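Local coordinates for protein carboxyvinyl-carboxyphosphonate phosphorylmutase (Bacillus anthracis, PDB 4IQD) that is an enzyme of the phosphoenolpyruvate phosphomutase family, built on a TIM-barrel fold, at residues E179-Y184 / R204-K209. Sequence-based numbering, arbitrary orientation.
Sequences ERANAY and RLFNSK
Two first torsions set this contact between neighbouring outer helices of the TIM barrel: F206 holds CG anti to its own N (chi1 -167°), which sends the ring toward helix 174-187, while N182 keeps CG beside N (chi1 -74°), with its amide lying toward the end of helix 200-209. The two helices follow one another in the barrel, with strand 191-194 between them in sequence. At the level of the contact A181 CA and F206 CA are 9.4 Å from each other, and the helices are joined by one side-chain touch and one side-chain-to-backbone bond. The apolar bridge is narrow: F206 CZ, the far end of the ring, lies 3.7 Å from A181 CB, and the methyl approaches the ring obliquely. A177 and I178, about one turn earlier on the same helix as A181, and L197 and L214 from loops also touch the F206 side chain, consistent with its burial. The polar bridge lies one residue further along helix 174-187, where N182 meets the last residue of helix 200-209. N182 OD1 receives a weak hydrogen bond from N211 N, so the amide takes up both a carbonyl and an N-H where that helix gives way to loop. On another side of helix 174-187, R180 NH1 donates to Y184 OH at 2.8 Å, one turn away and in the guanidinium plane; D125 OD2 is a further hydrogen-bond partner of that hydroxyl. Across the helix pair, N182 ND2 reaches K209 O at 3.1 Å, nearly straight at N-H...O 162°, with the oxygen close to the amide plane and ND2 somewhat off the carbonyl plane.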
ATOM      1  N   GLU A 179       9.913  17.221 -32.604  0.56 25.12           N
ATOM      2  CA  GLU A 179      10.793  18.352 -32.340  0.56 25.49           C
ATOM      3  C   GLU A 179      11.085  18.487 -30.850  0.56 24.08           C
ATOM      4  O   GLU A 179      12.242  18.605 -30.450  0.56 24.56           O
ATOM      5  CB  GLU A 179      10.193  19.651 -32.882  0.56 26.60           C
ATOM      6  CG  GLU A 179      10.311  19.809 -34.391  0.56 26.80           C
ATOM      7  CD  GLU A 179      11.744  20.007 -34.848  0.56 28.05           C
ATOM      8  OE1 GLU A 179      12.222  19.208 -35.681  0.56 27.68           O
ATOM      9  OE2 GLU A 179      12.391  20.967 -34.378  0.56 29.35           O
ATOM     10  N   ARG A 180      10.034  18.470 -30.036  1.00 23.76           N
ATOM     11  CA  ARG A 180      10.187  18.541 -28.588  1.00 23.96           C
ATOM     12  C   ARG A 180      11.080  17.413 -28.103  1.00 19.66           C
ATOM     13  O   ARG A 180      12.046  17.649 -27.385  1.00 18.81           O
ATOM     14  CB  ARG A 180       8.832  18.443 -27.886  1.00 24.23           C
ATOM     15  CG  ARG A 180       8.023  19.725 -27.863  1.00 22.93           C
ATOM     16  CD  ARG A 180       6.848  19.575 -26.912  1.00 20.28           C
ATOM     17  NE  ARG A 180       6.072  20.800 -26.761  1.00 20.78           N
ATOM     18  CZ  ARG A 180       6.267  21.699 -25.800  1.00 23.45           C
ATOM     19  NH1 ARG A 180       7.222  21.523 -24.901  1.00 21.13           N
ATOM     20  NH2 ARG A 180       5.506  22.781 -25.741  1.00 26.09           N
ATOM     21  N   ALA A 181      10.760  16.197 -28.534  1.00 21.82           N
ATOM     22  CA  ALA A 181      11.492  14.999 -28.135  1.00 23.23           C
ATOM     23  C   ALA A 181      12.996  15.109 -28.364  1.00 21.68           C
ATOM     24  O   ALA A 181      13.782  14.882 -27.449  1.00 25.61           O
ATOM     25  CB  ALA A 181      10.936  13.777 -28.858  1.00 22.42           C
ATOM     26  N   ASN A 182      13.389  15.466 -29.581  1.00 22.09           N
ATOM     27  CA  ASN A 182      14.804  15.577 -29.918  1.00 22.57           C
ATOM     28  C   ASN A 182      15.518  16.664 -29.122  1.00 24.18           C
ATOM     29  O   ASN A 182      16.729  16.602 -28.918  1.00 24.41           O
ATOM     30  CB  ASN A 182      14.990  15.812 -31.418  1.00 21.02           C
ATOM     31  CG  ASN A 182      14.735  14.564 -32.241  1.00 23.50           C
ATOM     32  OD1 ASN A 182      15.029  13.449 -31.812  1.00 23.77           O
ATOM     33  ND2 ASN A 182      14.183  14.748 -33.437  1.00 23.86           N
ATOM     34  N   ALA A 183      14.760  17.660 -28.678  1.00 26.01           N
ATOM     35  CA  ALA A 183      15.316  18.723 -27.854  1.00 23.93           C
ATOM     36  C   ALA A 183      15.612  18.192 -26.463  1.00 25.25           C
ATOM     37  O   ALA A 183      16.681  18.439 -25.906  1.00 29.05           O
ATOM     38  CB  ALA A 183      14.355  19.888 -27.773  1.00 22.39           C
ATOM     39  N   TYR A 184      14.656  17.455 -25.913  1.00 21.70           N
ATOM     40  CA  TYR A 184      14.790  16.886 -24.583  1.00 20.27           C
ATOM     41  C   TYR A 184      15.958  15.906 -24.550  1.00 20.28           C
ATOM     42  O   TYR A 184      16.662  15.798 -23.548  1.00 18.49           O
ATOM     43  CB  TYR A 184      13.504  16.167 -24.180  1.00 16.76           C
ATOM     44  CG  TYR A 184      12.259  17.033 -24.165  1.00 20.33           C
ATOM     45  CD1 TYR A 184      12.336  18.414 -24.034  1.00 23.39           C
ATOM     46  CD2 TYR A 184      11.000  16.457 -24.272  1.00 23.79           C
ATOM     47  CE1 TYR A 184      11.189  19.195 -24.018  1.00 23.70           C
ATOM     48  CE2 TYR A 184       9.853  17.227 -24.258  1.00 23.83           C
ATOM     49  CZ  TYR A 184       9.950  18.593 -24.131  1.00 24.12           C
ATOM     50  OH  TYR A 184       8.801  19.351 -24.117  1.00 27.54           O
ATOM     51  N   ARG A 204       6.522   3.751 -35.622  1.00 18.92           N
ATOM     52  CA  ARG A 204       7.712   3.523 -36.438  1.00 19.57           C
ATOM     53  C   ARG A 204       8.342   4.828 -36.930  1.00 24.18           C
ATOM     54  O   ARG A 204       9.565   4.954 -36.972  1.00 26.10           O
ATOM     55  CB  ARG A 204       7.369   2.624 -37.628  1.00 20.67           C
ATOM     56  CG  ARG A 204       6.737   1.286 -37.254  1.00 20.90           C
ATOM     57  CD  ARG A 204       6.548   0.408 -38.489  1.00 24.10           C
ATOM     58  NE  ARG A 204       6.056  -0.933 -38.177  1.00 20.09           N
ATOM     59  CZ  ARG A 204       6.835  -1.974 -37.891  1.00 25.27           C
ATOM     60  NH1 ARG A 204       8.152  -1.834 -37.864  1.00 29.27           N
ATOM     61  NH2 ARG A 204       6.298  -3.156 -37.622  1.00 25.88           N
ATOM     62  N   LEU A 205       7.505   5.793 -37.303  1.00 24.64           N
ATOM     63  CA  LEU A 205       7.999   7.082 -37.780  1.00 26.66           C
ATOM     64  C   LEU A 205       8.674   7.872 -36.670  1.00 25.83           C
ATOM     65  O   LEU A 205       9.722   8.484 -36.880  1.00 27.69           O
ATOM     66  CB  LEU A 205       6.869   7.918 -38.369  1.00 27.42           C
ATOM     67  CG  LEU A 205       7.270   9.340 -38.769  1.00 35.52           C
ATOM     68  CD1 LEU A 205       8.358   9.316 -39.838  1.00 39.44           C
ATOM     69  CD2 LEU A 205       6.068  10.131 -39.249  1.00 38.72           C
ATOM     70  N   PHE A 206       8.055   7.871 -35.496  1.00 21.24           N
ATOM     71  CA  PHE A 206       8.592   8.602 -34.359  1.00 20.74           C
ATOM     72  C   PHE A 206       9.947   8.014 -33.989  1.00 22.02           C
ATOM     73  O   PHE A 206      10.913   8.742 -33.779  1.00 20.41           O
ATOM     74  CB  PHE A 206       7.625   8.534 -33.176  1.00 21.00           C
ATOM     75  CG  PHE A 206       7.940   9.508 -32.073  1.00 25.01           C
ATOM     76  CD1 PHE A 206       7.362  10.766 -32.055  1.00 25.38           C
ATOM     77  CD2 PHE A 206       8.802   9.161 -31.046  1.00 24.71           C
ATOM     78  CE1 PHE A 206       7.645  11.665 -31.039  1.00 25.34           C
ATOM     79  CE2 PHE A 206       9.089  10.054 -30.027  1.00 25.21           C
ATOM     80  CZ  PHE A 206       8.510  11.307 -30.025  1.00 25.15           C
ATOM     81  N   ASN A 207      10.004   6.686 -33.929  1.00 21.88           N
ATOM     82  CA  ASN A 207      11.242   5.964 -33.673  1.00 24.47           C
ATOM     83  C   ASN A 207      12.320   6.320 -34.692  1.00 27.89           C
ATOM     84  O   ASN A 207      13.499   6.424 -34.354  1.00 27.19           O
ATOM     85  CB  ASN A 207      10.972   4.455 -33.695  1.00 27.69           C
ATOM     86  CG  ASN A 207      12.193   3.632 -33.333  1.00 31.58           C
ATOM     87  OD1 ASN A 207      13.062   4.077 -32.582  1.00 34.02           O
ATOM     88  ND2 ASN A 207      12.263   2.418 -33.867  1.00 31.79           N
ATOM     89  N   SER A 208      11.898   6.526 -35.936  1.00 26.74           N
ATOM     90  CA  SER A 208      12.819   6.791 -37.032  1.00 29.43           C
ATOM     91  C   SER A 208      13.396   8.195 -36.966  1.00 28.26           C
ATOM     92  O   SER A 208      14.511   8.440 -37.419  1.00 28.88           O
ATOM     93  CB  SER A 208      12.113   6.595 -38.372  1.00 27.97           C
ATOM     94  OG  SER A 208      13.043   6.631 -39.438  1.00 33.16           O
ATOM     95  N   LYS A 209      12.632   9.120 -36.403  1.00 25.94           N
ATOM     96  CA  LYS A 209      13.031  10.518 -36.396  1.00 27.97           C
ATOM     97  C   LYS A 209      13.615  10.961 -35.059  1.00 28.29           C
ATOM     98  O   LYS A 209      14.101  12.083 -34.937  1.00 29.65           O
ATOM     99  CB  LYS A 209      11.842  11.409 -36.761  1.00 33.82           C
ATOM    100  CG  LYS A 209      12.130  12.417 -37.865  1.00 40.49           C
ATOM    101  CD  LYS A 209      11.919  11.810 -39.239  1.00 42.56           C
ATOM    102  CE  LYS A 209      12.408  12.740 -40.334  1.00 44.73           C
ATOM    103  NZ  LYS A 209      11.797  14.095 -40.241  1.00 45.98           N
TER